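Local coordinates for transcriptional regulator, IclR family (Ruegeria sp. TM1040, PDB 3R4K), which probably regulates transcription by binding DNA through an N-terminal helix-turn-helix domain, under the control of a C-terminal domain that in this family senses small effector molecules, at residues A141-A144 / S149-D152; L100-G105 / A109-A114; A238-T243 / G248-E253. All coordinates share one frame; numbering follows the deposited sequence.

All three contacts lie in the larger, C-terminal part of the chain, with centres about 17 Å apart in every pair. Contacts 1 and 2 are largely buried, whereas contact 3 is a surface contact in which the chain leaves helix 225-245. No two contacts share a helix or strand. Their chemistry follows the elements they join: contact 1 packs two short helices through apolar side chains without a hydrogen bond, contact 2 holds a hairpin of the six-stranded sheet mainly by backbone bonds, and contact 3 combines one backbone bond with light apolar packing. Contact 2 touches both others, Leu103 CD1 meeting Val142 CG1 at 3.8 Å and Leu100 CD1 meeting Leu242 CD2 at 3.8 Å.

Contact 1. Residues A141-A144 / S149-D152; sequences AVLA and SFVD
Helix 137-143 and helix 148-156 approach each other most closely at Leu143 and Val151, whose CA atoms are 6.1 Å apart, and no hydrogen bond joins the two segments. Leu143 carries the packing on its side. Its CD1 methyl comes obliquely to the CD2-CE2 bond of the Phe150 ring, 4.0 Å from CE2. The two side chains cross at about a right angle. Phe150 has CG anti to its backbone nitrogen (chi1 -177°), which sends the ring towards helix 137-143, where Phe133 also meets it edge-to-face. Val151 uses a single branch: its CG2 methyl lies 4.2 Å from Leu143 CG and 3.2 Å from Leu143 O, so that one methyl packs against both the side chain and the backbone carbonyl of Leu143. Helix 170-183 adds a further layer, with Ile177 against Leu143 and Arg174 against Val151; Arg174 also forms a salt bridge with Asp152. This is apolar packing between two consecutive helices joined by a short connection, in the GAF-like C-terminal domain, after strand 129-131.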
ATOM      1  N   ALA A 141       3.136 -20.678  12.019  1.00 46.58           N
ATOM      2  CA  ALA A 141       2.553 -20.308  10.722  1.00 44.94           C
ATOM      3  C   ALA A 141       3.383 -19.189  10.052  1.00 48.29           C
ATOM      4  O   ALA A 141       3.638 -19.267   8.857  1.00 46.95           O
ATOM      5  CB  ALA A 141       1.099 -19.859  10.896  1.00 42.86           C
ATOM      6  N   VAL A 142       3.832 -18.181  10.842  1.00 45.71           N
ATOM      7  CA  VAL A 142       4.629 -17.028  10.390  1.00 44.91           C
ATOM      8  C   VAL A 142       6.062 -17.477  10.082  1.00 51.44           C
ATOM      9  O   VAL A 142       6.601 -17.077   9.064  1.00 50.33           O
ATOM     10  CB  VAL A 142       4.587 -15.849  11.412  1.00 46.96           C
ATOM     11  CG1 VAL A 142       5.551 -14.727  11.026  1.00 46.91           C
ATOM     12  CG2 VAL A 142       3.176 -15.292  11.558  1.00 44.24           C
ATOM     13  N   LEU A 143       6.675 -18.291  10.953  1.00 52.91           N
ATOM     14  CA  LEU A 143       8.043 -18.802  10.788  1.00 56.25           C
ATOM     15  C   LEU A 143       8.170 -19.654   9.527  1.00 62.64           C
ATOM     16  O   LEU A 143       9.153 -19.539   8.802  1.00 64.51           O
ATOM     17  CB  LEU A 143       8.438 -19.638  12.016  1.00 58.37           C
ATOM     18  CG  LEU A 143       9.867 -19.488  12.517  1.00 66.52           C
ATOM     19  CD1 LEU A 143      10.239 -18.019  12.736  1.00 66.43           C
ATOM     20  CD2 LEU A 143      10.067 -20.262  13.797  1.00 69.52           C
ATOM     21  N   ALA A 144       7.157 -20.481   9.253  1.00 58.84           N
ATOM     22  CA  ALA A 144       7.149 -21.385   8.113  1.00 60.17           C
ATOM     23  C   ALA A 144       7.200 -20.652   6.756  1.00 64.24           C
ATOM     24  O   ALA A 144       7.649 -21.236   5.766  1.00 65.55           O
ATOM     25  CB  ALA A 144       5.920 -22.266   8.170  1.00 60.26           C
ATOM     26  N   SER A 149      16.993 -16.916   6.688  1.00 82.85           N
ATOM     27  CA  SER A 149      17.858 -16.138   7.582  1.00 84.56           C
ATOM     28  C   SER A 149      17.102 -15.710   8.857  1.00 85.61           C
ATOM     29  O   SER A 149      17.687 -15.735   9.945  1.00 86.73           O
ATOM     30  CB  SER A 149      18.422 -14.921   6.856  1.00 88.41           C
ATOM     31  OG  SER A 149      17.397 -14.095   6.327  1.00 92.90           O
ATOM     32  N   PHE A 150      15.793 -15.359   8.726  1.00 78.48           N
ATOM     33  CA  PHE A 150      14.957 -14.972   9.874  1.00 75.78           C
ATOM     34  C   PHE A 150      14.706 -16.183  10.775  1.00 78.69           C
ATOM     35  O   PHE A 150      14.859 -16.077  11.994  1.00 78.15           O
ATOM     36  CB  PHE A 150      13.630 -14.319   9.442  1.00 73.83           C
ATOM     37  CG  PHE A 150      12.793 -13.848  10.612  1.00 74.01           C
ATOM     38  CD1 PHE A 150      13.214 -12.794  11.409  1.00 78.27           C
ATOM     39  CD2 PHE A 150      11.605 -14.494  10.947  1.00 74.45           C
ATOM     40  CE1 PHE A 150      12.467 -12.393  12.519  1.00 78.01           C
ATOM     41  CE2 PHE A 150      10.855 -14.090  12.060  1.00 76.06           C
ATOM     42  CZ  PHE A 150      11.292 -13.040  12.837  1.00 75.02           C
ATOM     43  N   VAL A 151      14.380 -17.337  10.166  1.00 75.23           N
ATOM     44  CA  VAL A 151      14.160 -18.613  10.856  1.00 76.34           C
ATOM     45  C   VAL A 151      15.452 -19.019  11.578  1.00 85.94           C
ATOM     46  O   VAL A 151      15.391 -19.420  12.743  1.00 86.65           O
ATOM     47  CB  VAL A 151      13.669 -19.704   9.867  1.00 79.93           C
ATOM     48  CG1 VAL A 151      13.520 -21.061  10.555  1.00 81.29           C
ATOM     49  CG2 VAL A 151      12.362 -19.290   9.190  1.00 75.80           C
ATOM     50  N   ASP A 152      16.618 -18.873  10.893  1.00 86.60           N
ATOM     51  CA  ASP A 152      17.951 -19.187  11.429  1.00 91.53           C
ATOM     52  C   ASP A 152      18.248 -18.357  12.683  1.00 95.28           C
ATOM     53  O   ASP A 152      18.711 -18.909  13.680  1.00 97.53           O
ATOM     54  CB  ASP A 152      19.047 -18.955  10.365  1.00 96.34           C
ATOM     55  CG  ASP A 152      19.150 -20.005   9.266  1.00110.96           C
ATOM     56  OD1 ASP A 152      18.552 -21.098   9.422  1.00112.89           O
ATOM     57  OD2 ASP A 152      19.826 -19.735   8.248  1.00117.28           O
TER

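Contact 2. Residues L100-G105 / A109-A114; sequences LSLLQG and ASLSHA
Leu102 and Leu111 both have CG anti to the carbonyl carbon (chi1 -63° and -68°), and this brings their CD1 methyls together at 3.9 Å, the side chains crossing at about a right angle. The branched end of Leu111 also meets Gln104, whose OE1 lies 3.4 Å from Leu111 CD1 and nearly as close to CD2; the glutamine is poorly ordered, so this outer edge is less certain. Beneath these side chains, strands 97-104 and 107-114 form an antiparallel beta hairpin interrupted by a classic beta bulge, in which Leu111 and Ser112 both face Leu100. Leu100 O accepts a bond from Leu111 N at 2.9 Å, nearly straight on to the carbonyl, and a weak one from Ser112 N at 3.5 Å. Leu100 N donates to Ser112 O, while Leu102 and Ala109 form a hydrogen-bonded pair through reciprocal N-H...O bonds, Leu102 N to Ala109 O being 2.9 Å. Ser101 and Ser110 are the non-hydrogen-bonded pair between them, with Ser101 CA in a C-H...O contact to Ala109 O at 3.2 Å. On the face of Leu100, Ser112 OG lies 3.5 Å from Leu100 CB and is hydrogen-bonded to Ser83 OG of helix 79-94.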
ATOM      1  N   LEU A 100      -6.043 -12.291  15.364  1.00 26.01           N
ATOM      2  CA  LEU A 100      -5.122 -11.897  14.315  1.00 24.90           C
ATOM      3  C   LEU A 100      -3.873 -11.335  14.967  1.00 31.25           C
ATOM      4  O   LEU A 100      -3.946 -10.439  15.812  1.00 30.79           O
ATOM      5  CB  LEU A 100      -5.757 -10.875  13.340  1.00 23.42           C
ATOM      6  CG  LEU A 100      -4.846 -10.301  12.230  1.00 26.06           C
ATOM      7  CD1 LEU A 100      -4.398 -11.382  11.220  1.00 23.82           C
ATOM      8  CD2 LEU A 100      -5.504  -9.086  11.550  1.00 28.38           C
ATOM      9  N   SER A 101      -2.726 -11.895  14.606  1.00 30.77           N
ATOM     10  CA  SER A 101      -1.442 -11.420  15.109  1.00 31.54           C
ATOM     11  C   SER A 101      -0.636 -10.904  13.926  1.00 36.30           C
ATOM     12  O   SER A 101      -0.739 -11.442  12.807  1.00 33.84           O
ATOM     13  CB  SER A 101      -0.707 -12.506  15.886  1.00 34.86           C
ATOM     14  OG  SER A 101      -0.495 -13.656  15.089  1.00 47.16           O
ATOM     15  N   LEU A 102       0.095  -9.799  14.148  1.00 34.20           N
ATOM     16  CA  LEU A 102       0.871  -9.179  13.075  1.00 34.48           C
ATOM     17  C   LEU A 102       2.317  -9.023  13.446  1.00 40.73           C
ATOM     18  O   LEU A 102       2.646  -8.790  14.608  1.00 38.64           O
ATOM     19  CB  LEU A 102       0.308  -7.797  12.698  1.00 33.51           C
ATOM     20  CG  LEU A 102      -1.098  -7.726  12.141  1.00 38.52           C
ATOM     21  CD1 LEU A 102      -1.572  -6.281  12.093  1.00 39.35           C
ATOM     22  CD2 LEU A 102      -1.188  -8.362  10.759  1.00 41.82           C
ATOM     23  N   LEU A 103       3.185  -9.094  12.435  1.00 42.61           N
ATOM     24  CA  LEU A 103       4.608  -8.860  12.618  1.00 46.01           C
ATOM     25  C   LEU A 103       4.832  -7.374  12.888  1.00 52.60           C
ATOM     26  O   LEU A 103       4.400  -6.526  12.104  1.00 50.49           O
ATOM     27  CB  LEU A 103       5.417  -9.326  11.402  1.00 47.01           C
ATOM     28  CG  LEU A 103       5.742 -10.813  11.341  1.00 52.55           C
ATOM     29  CD1 LEU A 103       6.279 -11.185   9.991  1.00 53.05           C
ATOM     30  CD2 LEU A 103       6.738 -11.197  12.399  1.00 56.07           C
ATOM     31  N   GLN A 104       5.411  -7.066  14.049  1.00 52.98           N
ATOM     32  CA  GLN A 104       5.730  -5.699  14.445  1.00 54.41           C
ATOM     33  C   GLN A 104       7.237  -5.667  14.587  1.00 61.65           C
ATOM     34  O   GLN A 104       7.791  -5.838  15.678  1.00 62.42           O
ATOM     35  CB  GLN A 104       4.969  -5.274  15.715  1.00 55.32           C
ATOM     36  CG  GLN A 104       3.628  -4.585  15.428  1.00 75.99           C
ATOM     37  CD  GLN A 104       3.071  -3.864  16.642  1.00101.66           C
ATOM     38  OE1 GLN A 104       2.090  -4.296  17.259  1.00 95.75           O
ATOM     39  NE2 GLN A 104       3.679  -2.736  17.010  1.00 96.86           N
ATOM     40  N   GLY A 105       7.884  -5.553  13.437  1.00 60.07           N
ATOM     41  CA  GLY A 105       9.332  -5.605  13.333  1.00 63.11           C
ATOM     42  C   GLY A 105       9.776  -7.050  13.358  1.00 68.92           C
ATOM     43  O   GLY A 105       9.397  -7.833  12.480  1.00 67.83           O
ATOM     44  N   ALA A 109       2.782  -9.872  17.417  1.00 44.46           N
ATOM     45  CA  ALA A 109       1.853  -9.359  18.434  1.00 42.96           C
ATOM     46  C   ALA A 109       0.369  -9.552  18.068  1.00 44.54           C
ATOM     47  O   ALA A 109      -0.029  -9.195  16.959  1.00 42.13           O
ATOM     48  CB  ALA A 109       2.128  -7.881  18.669  1.00 44.09           C
ATOM     49  N   SER A 110      -0.441 -10.121  19.002  1.00 42.56           N
ATOM     50  CA  SER A 110      -1.879 -10.322  18.793  1.00 41.69           C
ATOM     51  C   SER A 110      -2.521  -8.956  18.906  1.00 46.20           C
ATOM     52  O   SER A 110      -2.402  -8.315  19.951  1.00 46.81           O
ATOM     53  CB  SER A 110      -2.468 -11.320  19.788  1.00 45.17           C
ATOM     54  OG  SER A 110      -3.745 -11.762  19.359  1.00 53.35           O
ATOM     55  N   LEU A 111      -3.124  -8.463  17.809  1.00 41.36           N
ATOM     56  CA  LEU A 111      -3.630  -7.098  17.795  1.00 40.16           C
ATOM     57  C   LEU A 111      -5.160  -6.947  17.675  1.00 37.36           C
ATOM     58  O   LEU A 111      -5.676  -5.863  17.951  1.00 36.81           O
ATOM     59  CB  LEU A 111      -2.907  -6.329  16.689  1.00 41.08           C
ATOM     60  CG  LEU A 111      -1.395  -6.105  17.009  1.00 48.22           C
ATOM     61  CD1 LEU A 111      -0.620  -5.659  15.782  1.00 49.11           C
ATOM     62  CD2 LEU A 111      -1.184  -5.173  18.246  1.00 51.11           C
ATOM     63  N   SER A 112      -5.878  -8.019  17.339  1.00 29.09           N
ATOM     64  CA  SER A 112      -7.342  -8.012  17.272  1.00 27.78           C
ATOM     65  C   SER A 112      -7.827  -9.415  17.553  1.00 29.73           C
ATOM     66  O   SER A 112      -7.149 -10.382  17.189  1.00 28.12           O
ATOM     67  CB  SER A 112      -7.879  -7.471  15.940  1.00 30.50           C
ATOM     68  OG  SER A 112      -7.599  -8.297  14.832  1.00 41.86           O
ATOM     69  N   HIS A 113      -8.948  -9.527  18.281  1.00 26.03           N
ATOM     70  CA  HIS A 113      -9.537 -10.816  18.621  1.00 26.45           C
ATOM     71  C   HIS A 113     -11.047 -10.711  18.682  1.00 31.56           C
ATOM     72  O   HIS A 113     -11.598  -9.614  18.760  1.00 32.27           O
ATOM     73  CB  HIS A 113      -8.980 -11.358  19.959  1.00 27.72           C
ATOM     74  CG  HIS A 113      -9.367 -10.545  21.156  1.00 32.06           C
ATOM     75  ND1 HIS A 113      -8.555  -9.518  21.624  1.00 34.50           N
ATOM     76  CD2 HIS A 113     -10.481 -10.614  21.934  1.00 35.12           C
ATOM     77  CE1 HIS A 113      -9.189  -9.006  22.674  1.00 34.49           C
ATOM     78  NE2 HIS A 113     -10.364  -9.620  22.892  1.00 34.82           N
ATOM     79  N   ALA A 114     -11.710 -11.858  18.688  1.00 29.80           N
ATOM     80  CA  ALA A 114     -13.154 -11.971  18.852  1.00 30.53           C
ATOM     81  C   ALA A 114     -13.479 -13.181  19.720  1.00 35.71           C
ATOM     82  O   ALA A 114     -12.753 -14.183  19.691  1.00 35.48           O
ATOM     83  CB  ALA A 114     -13.844 -12.084  17.505  1.00 31.49           C
TER

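Contact 3. Residues A238-T243 / G248-E253; sequences AGLSLT and GACPPE
Where the chain leaves helix 225-245, the last helix of the GAF-like C-terminal domain, the irregular loop 248-253 is bonded back to the helix through Gly248 and Thr243. Gly248 N donates to Thr243 O at 2.8 Å, with an N-H...O angle of 157°, and so ties the start of the loop to a backbone carbonyl near the helix end. Thr243 also supplies most of the side-chain packing: its CG2 methyl lies over the Gly248 backbone, 3.7 Å from Gly248 C and almost as near to its CA, where the glycine has no side chain to intervene. With CG2 anti to the backbone nitrogen of Thr243, the methyl branch meets the loop while the hydroxyl branch turns back along the helix. Further along, Cys250 SG and Leu240 CD2 make a looser apolar contact at 4.3 Å. Strand 196-204 borders both segments, Ile203 touching Thr243 and Leu242 while Phe204 touches Cys250 and Pro251. Ala249 extends the attachment by a backbone hydrogen bond to Gly205. Within the helix, Gly239 O is gripped twice, by Thr243 N at 3.0 Å and, from the opposite face of the carbonyl plane, by Thr243 OG1 at 2.9 Å.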
ATOM      1  N   ALA A 238     -11.445 -18.413   6.130  1.00 42.05           N
ATOM      2  CA  ALA A 238     -11.370 -17.096   6.771  1.00 39.46           C
ATOM      3  C   ALA A 238     -10.031 -16.410   6.484  1.00 43.43           C
ATOM      4  O   ALA A 238     -10.008 -15.207   6.232  1.00 42.38           O
ATOM      5  CB  ALA A 238     -11.593 -17.219   8.259  1.00 39.66           C
ATOM      6  N   GLY A 239      -8.944 -17.184   6.487  1.00 41.49           N
ATOM      7  CA  GLY A 239      -7.606 -16.694   6.162  1.00 41.31           C
ATOM      8  C   GLY A 239      -7.510 -16.127   4.750  1.00 44.12           C
ATOM      9  O   GLY A 239      -6.964 -15.036   4.556  1.00 42.13           O
ATOM     10  N   LEU A 240      -8.077 -16.847   3.762  1.00 41.70           N
ATOM     11  CA  LEU A 240      -8.110 -16.444   2.351  1.00 41.81           C
ATOM     12  C   LEU A 240      -8.995 -15.212   2.169  1.00 45.13           C
ATOM     13  O   LEU A 240      -8.613 -14.286   1.449  1.00 44.62           O
ATOM     14  CB  LEU A 240      -8.586 -17.586   1.442  1.00 43.65           C
ATOM     15  CG  LEU A 240      -7.660 -18.813   1.334  1.00 49.84           C
ATOM     16  CD1 LEU A 240      -8.427 -20.006   0.831  1.00 51.54           C
ATOM     17  CD2 LEU A 240      -6.407 -18.532   0.481  1.00 53.14           C
ATOM     18  N   SER A 241     -10.145 -15.182   2.856  1.00 41.10           N
ATOM     19  CA  SER A 241     -11.070 -14.052   2.872  1.00 40.25           C
ATOM     20  C   SER A 241     -10.390 -12.757   3.402  1.00 43.66           C
ATOM     21  O   SER A 241     -10.590 -11.685   2.829  1.00 42.97           O
ATOM     22  CB  SER A 241     -12.280 -14.398   3.724  1.00 44.65           C
ATOM     23  OG  SER A 241     -13.118 -13.276   3.931  1.00 54.64           O
ATOM     24  N   LEU A 242      -9.561 -12.868   4.454  1.00 40.44           N
ATOM     25  CA  LEU A 242      -8.845 -11.726   5.018  1.00 39.59           C
ATOM     26  C   LEU A 242      -7.763 -11.255   4.068  1.00 42.47           C
ATOM     27  O   LEU A 242      -7.629 -10.044   3.859  1.00 41.16           O
ATOM     28  CB  LEU A 242      -8.243 -12.064   6.400  1.00 39.54           C
ATOM     29  CG  LEU A 242      -7.539 -10.911   7.189  1.00 42.26           C
ATOM     30  CD1 LEU A 242      -8.442  -9.667   7.336  1.00 41.53           C
ATOM     31  CD2 LEU A 242      -7.111 -11.401   8.560  1.00 43.86           C
ATOM     32  N   THR A 243      -7.034 -12.215   3.460  1.00 39.23           N
ATOM     33  CA  THR A 243      -5.967 -11.957   2.498  1.00 39.11           C
ATOM     34  C   THR A 243      -6.562 -11.122   1.337  1.00 44.16           C
ATOM     35  O   THR A 243      -5.951 -10.143   0.910  1.00 45.00           O
ATOM     36  CB  THR A 243      -5.302 -13.293   2.058  1.00 40.40           C
ATOM     37  OG1 THR A 243      -4.701 -13.926   3.194  1.00 42.47           O
ATOM     38  CG2 THR A 243      -4.219 -13.099   1.023  1.00 34.81           C
ATOM     39  N   GLY A 248      -3.925  -9.105  -0.696  1.00 35.20           N
ATOM     40  CA  GLY A 248      -2.784 -10.001  -0.564  1.00 35.66           C
ATOM     41  C   GLY A 248      -2.681 -11.049  -1.652  1.00 39.68           C
ATOM     42  O   GLY A 248      -3.634 -11.308  -2.386  1.00 39.10           O
ATOM     43  N   ALA A 249      -1.495 -11.633  -1.776  1.00 38.18           N
ATOM     44  CA  ALA A 249      -1.203 -12.700  -2.733  1.00 39.67           C
ATOM     45  C   ALA A 249      -0.373 -13.763  -2.041  1.00 45.67           C
ATOM     46  O   ALA A 249       0.533 -13.435  -1.271  1.00 44.45           O
ATOM     47  CB  ALA A 249      -0.477 -12.154  -3.952  1.00 40.20           C
ATOM     48  N   CYS A 250      -0.732 -15.032  -2.269  1.00 45.50           N
ATOM     49  CA  CYS A 250      -0.068 -16.177  -1.661  1.00 48.25           C
ATOM     50  C   CYS A 250       1.183 -16.529  -2.438  1.00 51.71           C
ATOM     51  O   CYS A 250       1.161 -16.472  -3.666  1.00 51.98           O
ATOM     52  CB  CYS A 250      -1.027 -17.360  -1.575  1.00 50.97           C
ATOM     53  SG  CYS A 250      -2.545 -17.016  -0.629  1.00 54.32           S
ATOM     54  N   PRO A 251       2.286 -16.922  -1.775  1.00 49.35           N
ATOM     55  CA  PRO A 251       3.472 -17.350  -2.531  1.00 51.82           C
ATOM     56  C   PRO A 251       3.261 -18.755  -3.143  1.00 57.98           C
ATOM     57  O   PRO A 251       2.356 -19.456  -2.690  1.00 56.84           O
ATOM     58  CB  PRO A 251       4.577 -17.329  -1.472  1.00 54.62           C
ATOM     59  CG  PRO A 251       3.896 -17.615  -0.208  1.00 57.13           C
ATOM     60  CD  PRO A 251       2.496 -17.077  -0.324  1.00 50.46           C
ATOM     61  N   PRO A 252       4.031 -19.191  -4.177  1.00 58.93           N
ATOM     62  CA  PRO A 252       3.785 -20.534  -4.759  1.00 61.61           C
ATOM     63  C   PRO A 252       3.921 -21.687  -3.753  1.00 67.31           C
ATOM     64  O   PRO A 252       3.187 -22.680  -3.858  1.00 67.55           O
ATOM     65  CB  PRO A 252       4.841 -20.647  -5.876  1.00 64.99           C
ATOM     66  CG  PRO A 252       5.841 -19.573  -5.612  1.00 68.19           C
ATOM     67  CD  PRO A 252       5.119 -18.482  -4.891  1.00 60.90           C
ATOM     68  N   GLU A 253       4.831 -21.529  -2.763  1.00 65.41           N
ATOM     69  CA  GLU A 253       5.116 -22.494  -1.687  1.00 68.11           C
ATOM     70  C   GLU A 253       3.915 -22.704  -0.713  1.00 69.71           C
ATOM     71  O   GLU A 253       3.999 -23.567   0.169  1.00 70.23           O
ATOM     72  CB  GLU A 253       6.378 -22.077  -0.894  1.00 70.43           C
ATOM     73  CG  GLU A 253       6.335 -20.666  -0.322  1.00 80.45           C
ATOM     74  CD  GLU A 253       7.174 -19.627  -1.040  1.00102.33           C
ATOM     75  OE1 GLU A 253       7.035 -19.494  -2.277  1.00 79.54           O
ATOM     76  OE2 GLU A 253       7.920 -18.894  -0.349  1.00107.12           O
TER